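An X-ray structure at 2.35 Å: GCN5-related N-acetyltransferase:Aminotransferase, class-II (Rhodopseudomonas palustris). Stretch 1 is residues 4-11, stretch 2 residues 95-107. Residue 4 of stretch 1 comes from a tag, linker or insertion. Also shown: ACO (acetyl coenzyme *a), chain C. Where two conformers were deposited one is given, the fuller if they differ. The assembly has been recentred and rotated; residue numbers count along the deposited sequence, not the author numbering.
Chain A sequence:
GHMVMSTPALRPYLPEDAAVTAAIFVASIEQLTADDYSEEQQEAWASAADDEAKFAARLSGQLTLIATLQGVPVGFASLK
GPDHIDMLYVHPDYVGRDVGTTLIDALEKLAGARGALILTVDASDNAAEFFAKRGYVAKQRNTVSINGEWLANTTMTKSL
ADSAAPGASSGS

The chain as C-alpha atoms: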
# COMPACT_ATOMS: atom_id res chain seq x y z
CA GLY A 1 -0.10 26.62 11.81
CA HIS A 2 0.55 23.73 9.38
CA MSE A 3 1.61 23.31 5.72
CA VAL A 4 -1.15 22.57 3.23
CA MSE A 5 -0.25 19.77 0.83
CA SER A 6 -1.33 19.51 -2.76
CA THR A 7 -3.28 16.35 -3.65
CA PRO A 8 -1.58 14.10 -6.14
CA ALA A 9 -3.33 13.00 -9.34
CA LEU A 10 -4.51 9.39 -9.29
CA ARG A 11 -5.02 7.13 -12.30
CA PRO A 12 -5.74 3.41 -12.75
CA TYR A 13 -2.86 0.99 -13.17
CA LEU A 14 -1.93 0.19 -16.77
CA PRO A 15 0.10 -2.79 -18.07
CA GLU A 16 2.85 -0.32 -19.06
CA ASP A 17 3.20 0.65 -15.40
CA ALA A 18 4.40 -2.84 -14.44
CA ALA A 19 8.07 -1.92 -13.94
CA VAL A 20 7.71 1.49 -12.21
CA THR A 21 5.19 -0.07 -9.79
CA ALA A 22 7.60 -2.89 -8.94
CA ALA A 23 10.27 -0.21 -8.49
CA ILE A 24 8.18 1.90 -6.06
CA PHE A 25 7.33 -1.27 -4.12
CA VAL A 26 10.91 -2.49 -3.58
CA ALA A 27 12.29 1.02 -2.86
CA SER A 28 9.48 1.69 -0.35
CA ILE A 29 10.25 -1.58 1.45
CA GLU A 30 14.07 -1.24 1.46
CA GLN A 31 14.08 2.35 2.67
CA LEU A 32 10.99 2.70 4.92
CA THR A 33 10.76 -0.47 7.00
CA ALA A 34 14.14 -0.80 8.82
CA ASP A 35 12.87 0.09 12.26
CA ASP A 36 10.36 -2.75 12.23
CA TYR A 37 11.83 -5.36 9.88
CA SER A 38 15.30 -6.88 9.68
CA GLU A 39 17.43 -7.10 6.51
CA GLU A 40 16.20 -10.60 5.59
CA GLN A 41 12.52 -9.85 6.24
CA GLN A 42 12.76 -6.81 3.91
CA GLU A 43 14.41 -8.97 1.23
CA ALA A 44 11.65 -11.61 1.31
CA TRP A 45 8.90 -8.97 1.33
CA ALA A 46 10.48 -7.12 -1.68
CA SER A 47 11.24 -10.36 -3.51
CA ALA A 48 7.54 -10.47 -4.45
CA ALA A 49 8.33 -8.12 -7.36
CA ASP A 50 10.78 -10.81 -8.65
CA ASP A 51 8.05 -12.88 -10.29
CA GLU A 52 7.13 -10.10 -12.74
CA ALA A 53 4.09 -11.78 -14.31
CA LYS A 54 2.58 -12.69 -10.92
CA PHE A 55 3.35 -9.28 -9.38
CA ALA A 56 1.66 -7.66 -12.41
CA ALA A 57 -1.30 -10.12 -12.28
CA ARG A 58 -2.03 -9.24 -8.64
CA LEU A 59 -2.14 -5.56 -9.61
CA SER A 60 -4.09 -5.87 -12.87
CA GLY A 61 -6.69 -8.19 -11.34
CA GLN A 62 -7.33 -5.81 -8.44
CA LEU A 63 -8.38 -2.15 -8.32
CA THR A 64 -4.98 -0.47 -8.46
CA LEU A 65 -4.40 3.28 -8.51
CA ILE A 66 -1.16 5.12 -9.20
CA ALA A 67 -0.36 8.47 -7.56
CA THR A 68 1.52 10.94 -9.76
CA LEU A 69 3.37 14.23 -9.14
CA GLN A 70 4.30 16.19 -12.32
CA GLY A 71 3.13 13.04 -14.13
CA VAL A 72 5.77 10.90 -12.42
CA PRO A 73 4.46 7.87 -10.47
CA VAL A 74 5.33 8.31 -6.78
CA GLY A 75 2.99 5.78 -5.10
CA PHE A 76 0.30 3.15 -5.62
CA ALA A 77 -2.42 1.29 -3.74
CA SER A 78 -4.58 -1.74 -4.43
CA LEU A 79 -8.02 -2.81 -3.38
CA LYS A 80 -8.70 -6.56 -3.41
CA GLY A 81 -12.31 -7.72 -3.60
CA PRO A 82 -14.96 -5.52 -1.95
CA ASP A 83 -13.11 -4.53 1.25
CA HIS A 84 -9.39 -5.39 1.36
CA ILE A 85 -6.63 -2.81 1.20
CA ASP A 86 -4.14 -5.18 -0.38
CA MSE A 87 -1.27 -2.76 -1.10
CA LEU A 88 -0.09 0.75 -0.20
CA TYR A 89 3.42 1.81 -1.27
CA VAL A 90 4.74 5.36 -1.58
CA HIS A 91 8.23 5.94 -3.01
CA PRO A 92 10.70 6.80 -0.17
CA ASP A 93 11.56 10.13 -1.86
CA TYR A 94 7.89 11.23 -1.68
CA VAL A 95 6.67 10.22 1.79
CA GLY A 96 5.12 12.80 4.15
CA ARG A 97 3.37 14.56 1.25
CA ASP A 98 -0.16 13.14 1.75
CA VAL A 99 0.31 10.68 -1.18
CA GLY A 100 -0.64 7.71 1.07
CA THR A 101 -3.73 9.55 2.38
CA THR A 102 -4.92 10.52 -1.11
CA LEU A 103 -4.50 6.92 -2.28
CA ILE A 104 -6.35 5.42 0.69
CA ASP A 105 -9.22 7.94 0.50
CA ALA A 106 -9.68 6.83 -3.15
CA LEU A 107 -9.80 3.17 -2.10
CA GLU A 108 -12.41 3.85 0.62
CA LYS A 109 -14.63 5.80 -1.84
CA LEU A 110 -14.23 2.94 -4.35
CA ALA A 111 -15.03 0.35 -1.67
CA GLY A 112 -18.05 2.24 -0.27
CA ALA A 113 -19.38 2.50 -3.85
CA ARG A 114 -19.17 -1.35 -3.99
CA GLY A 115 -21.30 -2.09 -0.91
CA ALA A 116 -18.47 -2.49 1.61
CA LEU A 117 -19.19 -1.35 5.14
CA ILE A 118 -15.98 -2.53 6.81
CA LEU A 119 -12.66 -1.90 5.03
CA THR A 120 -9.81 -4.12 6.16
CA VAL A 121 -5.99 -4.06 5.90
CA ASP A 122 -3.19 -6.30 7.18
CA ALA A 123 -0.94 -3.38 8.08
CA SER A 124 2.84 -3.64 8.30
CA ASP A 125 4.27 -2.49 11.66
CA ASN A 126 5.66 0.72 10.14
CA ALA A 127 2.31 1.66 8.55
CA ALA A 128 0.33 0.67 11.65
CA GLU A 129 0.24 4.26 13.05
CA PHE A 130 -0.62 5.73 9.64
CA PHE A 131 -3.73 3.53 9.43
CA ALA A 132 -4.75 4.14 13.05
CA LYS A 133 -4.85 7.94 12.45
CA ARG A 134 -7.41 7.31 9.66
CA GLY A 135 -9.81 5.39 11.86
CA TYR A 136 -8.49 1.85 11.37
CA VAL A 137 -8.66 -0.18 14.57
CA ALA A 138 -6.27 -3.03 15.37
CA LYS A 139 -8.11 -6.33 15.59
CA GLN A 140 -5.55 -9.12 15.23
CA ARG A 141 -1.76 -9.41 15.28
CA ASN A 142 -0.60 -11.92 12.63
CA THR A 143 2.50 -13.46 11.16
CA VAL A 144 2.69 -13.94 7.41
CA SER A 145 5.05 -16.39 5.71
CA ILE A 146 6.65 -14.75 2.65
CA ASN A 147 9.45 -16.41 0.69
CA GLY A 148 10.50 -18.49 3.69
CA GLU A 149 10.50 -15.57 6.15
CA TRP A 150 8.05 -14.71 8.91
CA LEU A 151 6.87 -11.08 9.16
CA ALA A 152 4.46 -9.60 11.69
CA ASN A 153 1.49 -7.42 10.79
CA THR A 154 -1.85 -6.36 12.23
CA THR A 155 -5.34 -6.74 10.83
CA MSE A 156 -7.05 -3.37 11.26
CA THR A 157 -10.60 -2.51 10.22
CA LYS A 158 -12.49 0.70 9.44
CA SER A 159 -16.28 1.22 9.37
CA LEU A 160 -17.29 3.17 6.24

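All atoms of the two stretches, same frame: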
# COMPACT_ATOMS: atom_id res chain seq x y z
N VAL A 4 -0.06 23.16 3.98
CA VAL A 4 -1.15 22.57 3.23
C VAL A 4 -0.57 21.88 2.01
O VAL A 4 0.06 22.52 1.15
CB VAL A 4 -2.20 23.62 2.82
CG1 VAL A 4 -3.34 22.97 2.07
CG2 VAL A 4 -2.73 24.34 4.05
N MSE A 5 -0.76 20.56 1.94
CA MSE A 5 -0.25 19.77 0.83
C MSE A 5 -1.19 19.87 -0.37
O MSE A 5 -2.40 20.03 -0.23
CB MSE A 5 -0.07 18.29 1.21
CG MSE A 5 0.87 17.96 2.38
SE MSE A 5 2.70 18.55 2.15
CE MSE A 5 3.08 18.15 0.32
N SER A 6 -0.61 19.81 -1.56
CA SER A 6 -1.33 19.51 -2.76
C SER A 6 -1.76 18.02 -2.77
O SER A 6 -1.13 17.17 -2.13
CB SER A 6 -0.45 19.80 -3.97
OG SER A 6 -0.07 21.16 -4.00
N THR A 7 -2.83 17.72 -3.48
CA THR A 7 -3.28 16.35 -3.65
C THR A 7 -2.63 15.82 -4.92
O THR A 7 -2.63 16.49 -5.94
CB THR A 7 -4.81 16.32 -3.80
OG1 THR A 7 -5.40 17.14 -2.78
CG2 THR A 7 -5.33 14.92 -3.63
N PRO A 8 -2.05 14.62 -4.87
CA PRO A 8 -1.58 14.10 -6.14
C PRO A 8 -2.73 13.66 -7.06
O PRO A 8 -3.85 13.41 -6.60
CB PRO A 8 -0.72 12.90 -5.74
CG PRO A 8 -1.23 12.48 -4.42
CD PRO A 8 -1.77 13.70 -3.75
N ALA A 9 -2.45 13.62 -8.36
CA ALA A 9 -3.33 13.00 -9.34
C ALA A 9 -3.27 11.50 -9.17
O ALA A 9 -2.22 10.93 -8.83
CB ALA A 9 -2.90 13.38 -10.72
N LEU A 10 -4.40 10.84 -9.38
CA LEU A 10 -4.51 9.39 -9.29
C LEU A 10 -5.07 8.88 -10.61
O LEU A 10 -5.97 9.48 -11.19
CB LEU A 10 -5.44 8.99 -8.14
CG LEU A 10 -5.22 9.52 -6.72
CD1 LEU A 10 -6.23 8.89 -5.76
CD2 LEU A 10 -3.81 9.26 -6.23
N ARG A 11 -4.51 7.78 -11.10
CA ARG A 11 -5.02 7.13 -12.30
C ARG A 11 -4.92 5.62 -12.15
O ARG A 11 -4.02 5.14 -11.45
CB ARG A 11 -4.24 7.60 -13.53
CG ARG A 11 -2.74 7.41 -13.41
CD ARG A 11 -2.05 7.73 -14.69
NE ARG A 11 -0.65 7.34 -14.66
CZ ARG A 11 -0.19 6.11 -14.91
NH1 ARG A 11 -1.02 5.10 -15.19
NH2 ARG A 11 1.12 5.89 -14.84
N VAL A 95 7.47 10.47 0.58
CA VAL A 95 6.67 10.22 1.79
C VAL A 95 6.46 11.53 2.54
O VAL A 95 7.17 12.50 2.30
CB VAL A 95 7.32 9.11 2.70
CG1 VAL A 95 7.28 7.78 2.01
CG2 VAL A 95 8.77 9.46 3.07
N GLY A 96 5.46 11.57 3.42
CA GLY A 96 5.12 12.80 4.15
C GLY A 96 4.50 13.93 3.31
O GLY A 96 4.61 15.11 3.67
N ARG A 97 3.85 13.58 2.21
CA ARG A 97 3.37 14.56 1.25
C ARG A 97 1.88 14.34 0.99
O ARG A 97 1.34 14.83 0.01
CB ARG A 97 4.18 14.45 -0.05
CG ARG A 97 5.50 15.19 0.02
CD ARG A 97 6.56 14.62 -0.90
NE ARG A 97 6.83 15.46 -2.05
CZ ARG A 97 8.03 15.64 -2.62
NH1 ARG A 97 9.13 15.05 -2.15
NH2 ARG A 97 8.12 16.44 -3.68
N ASP A 98 1.23 13.59 1.89
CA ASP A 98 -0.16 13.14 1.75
C ASP A 98 -0.48 12.29 0.50
O ASP A 98 -1.64 12.22 0.07
CB ASP A 98 -1.14 14.30 1.94
CG ASP A 98 -1.27 14.73 3.41
OD1 ASP A 98 -1.58 15.92 3.65
OD2 ASP A 98 -1.04 13.89 4.31
N VAL A 99 0.53 11.65 -0.08
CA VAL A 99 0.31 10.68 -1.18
C VAL A 99 -0.45 9.44 -0.65
O VAL A 99 -1.48 9.06 -1.20
CB VAL A 99 1.65 10.23 -1.86
CG1 VAL A 99 1.39 9.11 -2.88
CG2 VAL A 99 2.35 11.40 -2.54
N GLY A 100 0.04 8.84 0.44
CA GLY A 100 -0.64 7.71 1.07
C GLY A 100 -2.11 7.98 1.39
O GLY A 100 -2.98 7.16 1.06
N THR A 101 -2.36 9.12 2.02
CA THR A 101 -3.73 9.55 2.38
C THR A 101 -4.66 9.71 1.18
O THR A 101 -5.78 9.22 1.19
CB THR A 101 -3.69 10.88 3.21
OG1 THR A 101 -2.99 10.64 4.43
CG2 THR A 101 -5.08 11.41 3.51
N THR A 102 -4.19 10.38 0.14
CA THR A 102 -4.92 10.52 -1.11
C THR A 102 -5.27 9.15 -1.70
O THR A 102 -6.40 8.92 -2.07
CB THR A 102 -4.08 11.38 -2.12
OG1 THR A 102 -3.83 12.67 -1.55
CG2 THR A 102 -4.81 11.56 -3.44
N LEU A 103 -4.29 8.25 -1.74
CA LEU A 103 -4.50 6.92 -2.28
C LEU A 103 -5.55 6.15 -1.50
O LEU A 103 -6.46 5.56 -2.10
CB LEU A 103 -3.19 6.13 -2.29
CG LEU A 103 -2.21 6.37 -3.43
CD1 LEU A 103 -0.90 5.69 -3.07
CD2 LEU A 103 -2.79 5.88 -4.81
N ILE A 104 -5.44 6.17 -0.17
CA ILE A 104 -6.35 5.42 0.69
C ILE A 104 -7.77 5.99 0.69
O ILE A 104 -8.72 5.22 0.66
CB ILE A 104 -5.79 5.20 2.12
CG1 ILE A 104 -4.52 4.37 2.06
CG2 ILE A 104 -6.79 4.47 3.01
CD1 ILE A 104 -4.59 3.17 1.11
N ASP A 105 -7.92 7.31 0.70
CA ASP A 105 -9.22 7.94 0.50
C ASP A 105 -9.91 7.44 -0.79
O ASP A 105 -11.11 7.16 -0.80
CB ASP A 105 -9.06 9.46 0.42
CG ASP A 105 -8.70 10.11 1.76
OD1 ASP A 105 -8.82 9.47 2.84
OD2 ASP A 105 -8.27 11.29 1.73
N ALA A 106 -9.14 7.34 -1.88
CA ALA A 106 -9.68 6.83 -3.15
C ALA A 106 -10.17 5.40 -3.04
O ALA A 106 -11.24 5.07 -3.57
CB ALA A 106 -8.68 6.98 -4.28
N LEU A 107 -9.41 4.56 -2.33
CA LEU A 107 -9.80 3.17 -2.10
C LEU A 107 -11.05 3.02 -1.23
O LEU A 107 -11.90 2.16 -1.51
CB LEU A 107 -8.63 2.35 -1.54
CG LEU A 107 -7.37 2.12 -2.39
CD1 LEU A 107 -6.53 1.01 -1.78
CD2 LEU A 107 -7.67 1.81 -3.86
N1A ACO C . 4.15 17.95 7.46
C2A ACO C . 4.17 17.04 8.45
N3A ACO C . 3.57 15.84 8.31
C4A ACO C . 2.91 15.48 7.16
C5A ACO C . 2.85 16.37 6.10
C6A ACO C . 3.52 17.69 6.28
N6A ACO C . 3.51 18.62 5.29
N7A ACO C . 2.15 15.77 5.11
C8A ACO C . 1.79 14.54 5.55
N9A ACO C . 2.25 14.38 6.80
C1B ACO C . 2.12 13.20 7.69
C2B ACO C . 0.69 12.76 7.98
O2B ACO C . 0.12 13.53 9.04
C3B ACO C . 0.90 11.31 8.39
O3B ACO C . 1.01 11.17 9.81
P3B ACO C . 0.65 9.79 10.58
O7A ACO C . 1.80 8.82 10.33
O8A ACO C . -0.64 9.34 9.95
O9A ACO C . 0.53 10.25 12.01
C4B ACO C . 2.20 10.87 7.71
O4B ACO C . 2.81 12.05 7.18
C5B ACO C . 1.98 9.87 6.58
O5B ACO C . 0.92 10.37 5.75
P1A ACO C . 1.01 10.43 4.14
O1A ACO C . 2.03 11.47 3.73
O2A ACO C . -0.43 10.53 3.69
O3A ACO C . 1.55 8.95 3.82
P2A ACO C . 2.84 8.63 2.95
O4A ACO C . 4.05 9.03 3.76
O5A ACO C . 2.63 9.23 1.59
O6A ACO C . 2.81 7.02 2.81
CBP ACO C . 3.03 4.70 3.69
CCP ACO C . 2.43 6.11 3.85
CDP ACO C . 2.68 3.91 4.94
CEP ACO C . 2.45 4.03 2.46
CAP ACO C . 4.56 4.77 3.50
OAP ACO C . 5.23 5.20 4.69
C9P ACO C . 5.26 3.54 2.93
O9P ACO C . 5.38 3.38 1.61
N8P ACO C . 5.75 2.67 3.71
C7P ACO C . 6.50 1.44 3.41
C6P ACO C . 5.66 0.33 2.77
C5P ACO C . 4.57 -0.05 3.72
O5P ACO C . 4.79 -0.19 4.91
N4P ACO C . 3.37 -0.21 3.18
C3P ACO C . 2.16 -0.54 3.90
C2P ACO C . 2.11 -2.06 4.02
S1P ACO C . 0.43 -2.40 4.42
C ACO C . -0.23 -2.97 3.00
O ACO C . 0.28 -2.69 1.92
CH3 ACO C . -1.30 -3.74 3.07
O HOH W 1 -1.84 18.69 3.81
O HOH W 2 1.05 15.60 -2.38

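Residues 4-11 run along one side of the loop and helix of residues 95-107, burying 459 Å² in total; no direct hydrogen bond crosses, so packing and two waters join them. Strand 9-11 and helix 99-107 lie 46° apart in direction, 9.5 Å at closest approach. Leu10 (m, t) directs its CB toward the helix and spreads its methyls over one turn: CD1 lies 3.4 Å from Ala106 CB, CD2 3.8 Å from Leu103 CD2. The single methyl of Ala106 suits this close approach. Leu103 (m, t) starts sideways, but its end comes nearer. Thr102, chi1 m, divides its duties: OG1 donates to Asp98 O (2.8 Å), one turn back, while CG2 meets Thr7 CG2 at 3.4 Å. Pro8, buried, sets CD 3.2 Å from Thr102 OG1 and CG 4.2 Å from Val99 CG2; its compact ring has no amide hydrogen to satisfy here. Selenomethionine Met5 (m, m, m) curls so that CE reaches Arg97 CA (3.7 Å) and SE comes 3.2 Å from N6A of the acetyl coenzyme A. One water accepts from Met5 N (2.9 Å) and donates to Asp98 OD1 (2.8 Å); another donates to Ser6 O (2.7 Å) and Arg97 O (2.5 Å). Ala9 points away, leaving the contact to its neighbours Pro8 and Leu10.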